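Long-range contacts in N-acetyltransferase (Staphylococcus aureus subsp. aureus, PDB 4M85), which probably transfers an acetyl group from acetyl-coenzyme A to an acceptor amine: residues I60-E64 / K133-L138; S77-E81 / E108-D112. The contacts are given in a common frame with arbitrary orientation. Residues are numbered along the deposited sequence.

Contact 1: residues I60-E64 / K133-L138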
loop_
_atom_site.group_PDB
_atom_site.type_symbol
_atom_site.label_atom_id
_atom_site.label_comp_id
_atom_site.label_asym_id
_atom_site.label_seq_id
_atom_site.Cartn_x
_atom_site.Cartn_y
_atom_site.Cartn_z
ATOM N N ILE A 60 2.520 1.495 8.152
ATOM C CA ILE A 60 2.213 0.103 7.836
ATOM C C ILE A 60 1.919 -0.718 9.085
ATOM O O ILE A 60 2.669 -0.658 10.064
ATOM C CB ILE A 60 3.357 -0.547 7.025
ATOM C CG1 ILE A 60 3.605 0.262 5.730
ATOM C CG2 ILE A 60 3.033 -2.027 6.736
ATOM C CD1 ILE A 60 4.720 -0.248 4.831
ATOM N N LEU A 61 0.807 -1.476 9.028
ATOM C CA LEU A 61 0.548 -2.590 9.947
ATOM C C LEU A 61 0.785 -3.910 9.214
ATOM O O LEU A 61 0.421 -4.061 8.049
ATOM C CB LEU A 61 -0.882 -2.592 10.512
ATOM C CG LEU A 61 -1.390 -1.336 11.205
ATOM C CD1 LEU A 61 -2.817 -1.600 11.617
ATOM C CD2 LEU A 61 -0.559 -0.978 12.431
ATOM N N VAL A 62 1.401 -4.863 9.902
ATOM C CA VAL A 62 1.662 -6.163 9.323
ATOM C C VAL A 62 0.898 -7.215 10.106
ATOM O O VAL A 62 0.633 -7.034 11.313
ATOM C CB VAL A 62 3.171 -6.525 9.282
ATOM C CG1 VAL A 62 3.946 -5.473 8.492
ATOM C CG2 VAL A 62 3.769 -6.626 10.675
ATOM N N TYR A 63 0.552 -8.287 9.390
ATOM C CA TYR A 63 0.071 -9.537 9.984
ATOM C C TYR A 63 1.227 -10.547 10.004
ATOM O O TYR A 63 1.663 -11.042 8.967
ATOM C CB TYR A 63 -1.122 -10.095 9.214
ATOM C CG TYR A 63 -1.950 -11.094 10.003
ATOM C CD1 TYR A 63 -1.487 -12.394 10.220
ATOM C CD2 TYR A 63 -3.208 -10.750 10.520
ATOM C CE1 TYR A 63 -2.248 -13.325 10.939
ATOM C CE2 TYR A 63 -3.963 -11.666 11.253
ATOM C CZ TYR A 63 -3.473 -12.962 11.457
ATOM O OH TYR A 63 -4.214 -13.903 12.157
ATOM N N GLU A 64 1.721 -10.814 11.199
ATOM C CA GLU A 64 2.828 -11.718 11.412
ATOM C C GLU A 64 2.293 -13.124 11.744
ATOM O O GLU A 64 1.563 -13.284 12.712
ATOM C CB GLU A 64 3.689 -11.177 12.546
ATOM C CG GLU A 64 4.954 -11.980 12.808
ATOM C CD GLU A 64 5.667 -11.532 14.051
ATOM O OE1 GLU A 64 5.791 -10.298 14.268
ATOM O OE2 GLU A 64 6.096 -12.424 14.820
ATOM N N LYS A 133 -8.891 -8.821 8.355
ATOM C CA LYS A 133 -8.424 -8.584 9.714
ATOM C C LYS A 133 -7.567 -7.320 9.802
ATOM O O LYS A 133 -7.651 -6.560 10.776
ATOM C CB LYS A 133 -7.619 -9.780 10.227
ATOM C CG LYS A 133 -8.453 -11.021 10.567
ATOM C CD LYS A 133 -7.539 -12.146 11.064
ATOM C CE LYS A 133 -8.086 -13.539 10.784
ATOM N NZ LYS A 133 -9.462 -13.703 11.332
ATOM N N LEU A 134 -6.713 -7.110 8.810
ATOM C CA LEU A 134 -5.839 -5.929 8.822
ATOM C C LEU A 134 -6.657 -4.672 8.636
ATOM O O LEU A 134 -6.444 -3.669 9.311
ATOM C CB LEU A 134 -4.771 -6.016 7.731
ATOM C CG LEU A 134 -3.569 -6.875 8.039
ATOM C CD1 LEU A 134 -2.755 -7.014 6.781
ATOM C CD2 LEU A 134 -2.751 -6.252 9.159
ATOM N N LEU A 135 -7.612 -4.743 7.735
ATOM C CA LEU A 135 -8.488 -3.611 7.468
ATOM C C LEU A 135 -9.347 -3.248 8.697
ATOM O O LEU A 135 -9.425 -2.088 9.103
ATOM C CB LEU A 135 -9.360 -3.926 6.258
ATOM C CG LEU A 135 -10.345 -2.859 5.764
ATOM C CD1 LEU A 135 -9.587 -1.563 5.564
ATOM C CD2 LEU A 135 -11.036 -3.273 4.476
ATOM N N THR A 136 -9.990 -4.250 9.279
ATOM C CA THR A 136 -10.852 -4.055 10.442
ATOM C C THR A 136 -10.061 -3.428 11.595
ATOM O O THR A 136 -10.482 -2.462 12.201
ATOM C CB THR A 136 -11.482 -5.390 10.830
ATOM O OG1 THR A 136 -12.380 -5.772 9.809
ATOM C CG2 THR A 136 -12.261 -5.314 12.125
ATOM N N SER A 137 -8.880 -3.955 11.850
ATOM C CA SER A 137 -8.074 -3.464 12.939
ATOM C C SER A 137 -7.562 -2.031 12.670
ATOM O O SER A 137 -7.474 -1.234 13.597
ATOM C CB SER A 137 -6.929 -4.436 13.217
ATOM O OG SER A 137 -5.897 -3.775 13.872
ATOM N N LEU A 138 -7.240 -1.710 11.411
ATOM C CA LEU A 138 -6.811 -0.367 11.049
ATOM C C LEU A 138 -7.954 0.638 11.211
ATOM O O LEU A 138 -7.732 1.756 11.691
ATOM C CB LEU A 138 -6.298 -0.322 9.603
ATOM C CG LEU A 138 -5.850 1.043 9.063
ATOM C CD1 LEU A 138 -4.679 1.559 9.880
ATOM C CD2 LEU A 138 -5.466 0.959 7.590
#

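Contact 2: residues S77-E81 / E108-D112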
loop_
_atom_site.group_PDB
_atom_site.type_symbol
_atom_site.label_atom_id
_atom_site.label_comp_id
_atom_site.label_asym_id
_atom_site.label_seq_id
_atom_site.Cartn_x
_atom_site.Cartn_y
_atom_site.Cartn_z
ATOM N N SER A 77 -2.239 10.126 5.708
ATOM C CA SER A 77 -3.197 11.199 5.402
ATOM C C SER A 77 -3.178 11.563 3.944
ATOM O O SER A 77 -2.110 11.695 3.341
ATOM C CB SER A 77 -2.953 12.480 6.244
ATOM O OG SER A 77 -1.606 12.871 6.155
ATOM N N GLY A 78 -4.364 11.744 3.380
ATOM C CA GLY A 78 -4.490 12.223 2.010
ATOM C C GLY A 78 -3.893 13.615 1.807
ATOM O O GLY A 78 -3.374 13.934 0.738
ATOM N N GLU A 79 -3.913 14.443 2.845
ATOM C CA GLU A 79 -3.423 15.801 2.668
ATOM C C GLU A 79 -1.909 15.849 2.496
ATOM O O GLU A 79 -1.406 16.719 1.821
ATOM C CB GLU A 79 -3.915 16.738 3.766
ATOM C CG GLU A 79 -3.373 16.528 5.163
ATOM C CD GLU A 79 -3.813 17.643 6.099
ATOM O OE1 GLU A 79 -4.311 18.678 5.593
ATOM O OE2 GLU A 79 -3.674 17.491 7.331
ATOM N N ASN A 80 -1.189 14.884 3.048
ATOM C CA ASN A 80 0.251 14.818 2.855
ATOM C C ASN A 80 0.712 13.838 1.757
ATOM O O ASN A 80 1.908 13.553 1.647
ATOM C CB ASN A 80 0.910 14.486 4.185
ATOM C CG ASN A 80 0.882 15.655 5.173
ATOM O OD1 ASN A 80 0.719 16.803 4.799
ATOM N ND2 ASN A 80 1.055 15.351 6.443
ATOM N N GLU A 81 -0.212 13.355 0.929
ATOM C CA GLU A 81 0.086 12.284 -0.043
ATOM C C GLU A 81 1.260 12.616 -0.964
ATOM O O GLU A 81 2.191 11.825 -1.099
ATOM C CB GLU A 81 -1.133 11.968 -0.929
ATOM C CG GLU A 81 -0.902 10.803 -1.879
ATOM C CD GLU A 81 -2.051 10.545 -2.850
ATOM O OE1 GLU A 81 -3.159 11.116 -2.704
ATOM O OE2 GLU A 81 -1.849 9.750 -3.789
ATOM N N GLU A 108 -3.841 9.939 -5.596
ATOM C CA GLU A 108 -4.868 8.888 -5.546
ATOM C C GLU A 108 -6.006 9.206 -4.564
ATOM O O GLU A 108 -7.079 8.651 -4.691
ATOM C CB GLU A 108 -4.231 7.511 -5.205
ATOM C CG GLU A 108 -3.072 7.075 -6.110
ATOM C CD GLU A 108 -2.477 5.710 -5.749
ATOM O OE1 GLU A 108 -3.108 4.951 -4.975
ATOM O OE2 GLU A 108 -1.367 5.379 -6.222
ATOM N N ALA A 109 -5.765 10.104 -3.605
ATOM C CA ALA A 109 -6.689 10.353 -2.503
ATOM C C ALA A 109 -7.131 11.806 -2.410
ATOM O O ALA A 109 -6.778 12.625 -3.242
ATOM C CB ALA A 109 -6.057 9.919 -1.201
ATOM N N LYS A 110 -7.907 12.122 -1.385
ATOM C CA LYS A 110 -8.428 13.465 -1.215
ATOM C C LYS A 110 -7.969 13.995 0.133
ATOM O O LYS A 110 -7.646 13.223 1.040
ATOM C CB LYS A 110 -9.949 13.450 -1.315
ATOM C CG LYS A 110 -10.471 13.288 -2.729
ATOM C CD LYS A 110 -11.984 13.241 -2.734
ATOM C CE LYS A 110 -12.536 12.659 -4.028
ATOM N NZ LYS A 110 -13.997 12.365 -3.914
ATOM N N ASP A 111 -7.934 15.314 0.262
ATOM C CA ASP A 111 -7.283 15.946 1.394
ATOM C C ASP A 111 -7.981 15.712 2.721
ATOM O O ASP A 111 -7.337 15.801 3.767
ATOM C CB ASP A 111 -7.139 17.449 1.144
ATOM C CG ASP A 111 -6.342 17.764 -0.118
ATOM O OD1 ASP A 111 -5.429 16.994 -0.477
ATOM O OD2 ASP A 111 -6.634 18.784 -0.756
ATOM N N ASP A 112 -9.276 15.408 2.709
ATOM C CA ASP A 112 -9.990 15.133 3.973
ATOM C C ASP A 112 -10.050 13.654 4.343
ATOM O O ASP A 112 -10.873 13.266 5.188
ATOM C CB ASP A 112 -11.418 15.707 3.940
ATOM C CG ASP A 112 -12.308 15.038 2.898
ATOM O OD1 ASP A 112 -11.803 14.617 1.833
ATOM O OD2 ASP A 112 -13.536 14.973 3.134
HETATM O O HOH W 1 -6.234 13.929 5.312
#

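Contact 1: residues I60-E64 / K133-L138
Helix 133-138 packs over strand 60-64 with axes 9.3 Å apart at closest approach and their N-to-C directions 135° apart. This is helix-on-sheet packing of the GNAT fold, in which helix 130-140 covers one face of the central mixed sheet. The helix follows a loop matching the family signature that in relatives binds the acetyl-CoA pyrophosphate. The backbones come nearest at Tyr63 and Leu134, 7.0 Å between CA atoms. Leu61 and Tyr63 point toward the helix, Ile60 and Val62 away. Leu134 wedges between the first two: its CD2 lies 4.3 Å from Leu61 CB, 4.2 Å from Tyr63 CB and 3.9 Å from Val62 C. One helical turn on, Leu138 CD1 meets Leu61 CD1 at 4.1 Å, and Leu138 reaches Ile73 of strand 68-77 and Ile116 of strand 114-121, so the helix spans several strands. The contact is mainly apolar, without hydrogen bonds. At its more exposed end, Lys133 meets the Tyr63 ring through its aliphatic chain, its CD 3.6 Å from Tyr63 CE2.

Contact 2: residues S77-E81 / E108-D112
The carboxylate of Glu81 accepts hydrogen bonds from two successive backbone amides of the loop 108-112: Glu108 N donates to Glu81 OE2 at 2.7 Å, nearly straight at 169°, and Ala109 N to Glu81 OE1 at 2.9 Å. The pair joins the start of helix 81-86 in this GNAT fold to the loop that leads into strand 114-121. Glu81 OE2 also forms a salt bridge with Arg54, whereas the Glu108 side chain leads away to Tyr115. Beyond the carboxylate, the turn after strand 68-77 lies close against the second loop. Gly78 CA makes a CH···O contact with Lys110 O at 3.4 Å; a CB on this residue would stand about 2.0 Å from the same oxygen, so the absence of a side chain permits the approach. Ala109 CB packs 4.3 Å from Gly78 CA. Farther out, Glu79 CB lies 3.5 Å from Asp111 O, and water 1 donates to Asp111 O at 2.7 Å while accepting a weak 3.4 Å bond from Glu79 N.

Contacts 1 and 2 have centres 20 Å apart and do not touch, their nearest atoms being about 10 Å apart. Along the chain both segments of contact 2 fall between those of contact 1, in the order 60-64, 77-81, 108-112, 133-138. The central mixed sheet ties them together: strand 60-65 pairs with strand 68-77, which runs into contact 2 and lies beside strand 114-121, the strand that follows loop 108-112; helix 130-140 comes next. Contact 1 packs on the sheet the helix beside the probable cofactor site, whereas contact 2 fastens loops at one end of two neighbouring strands, joining either end of the excursion that contains helices 81-86 and 95-98.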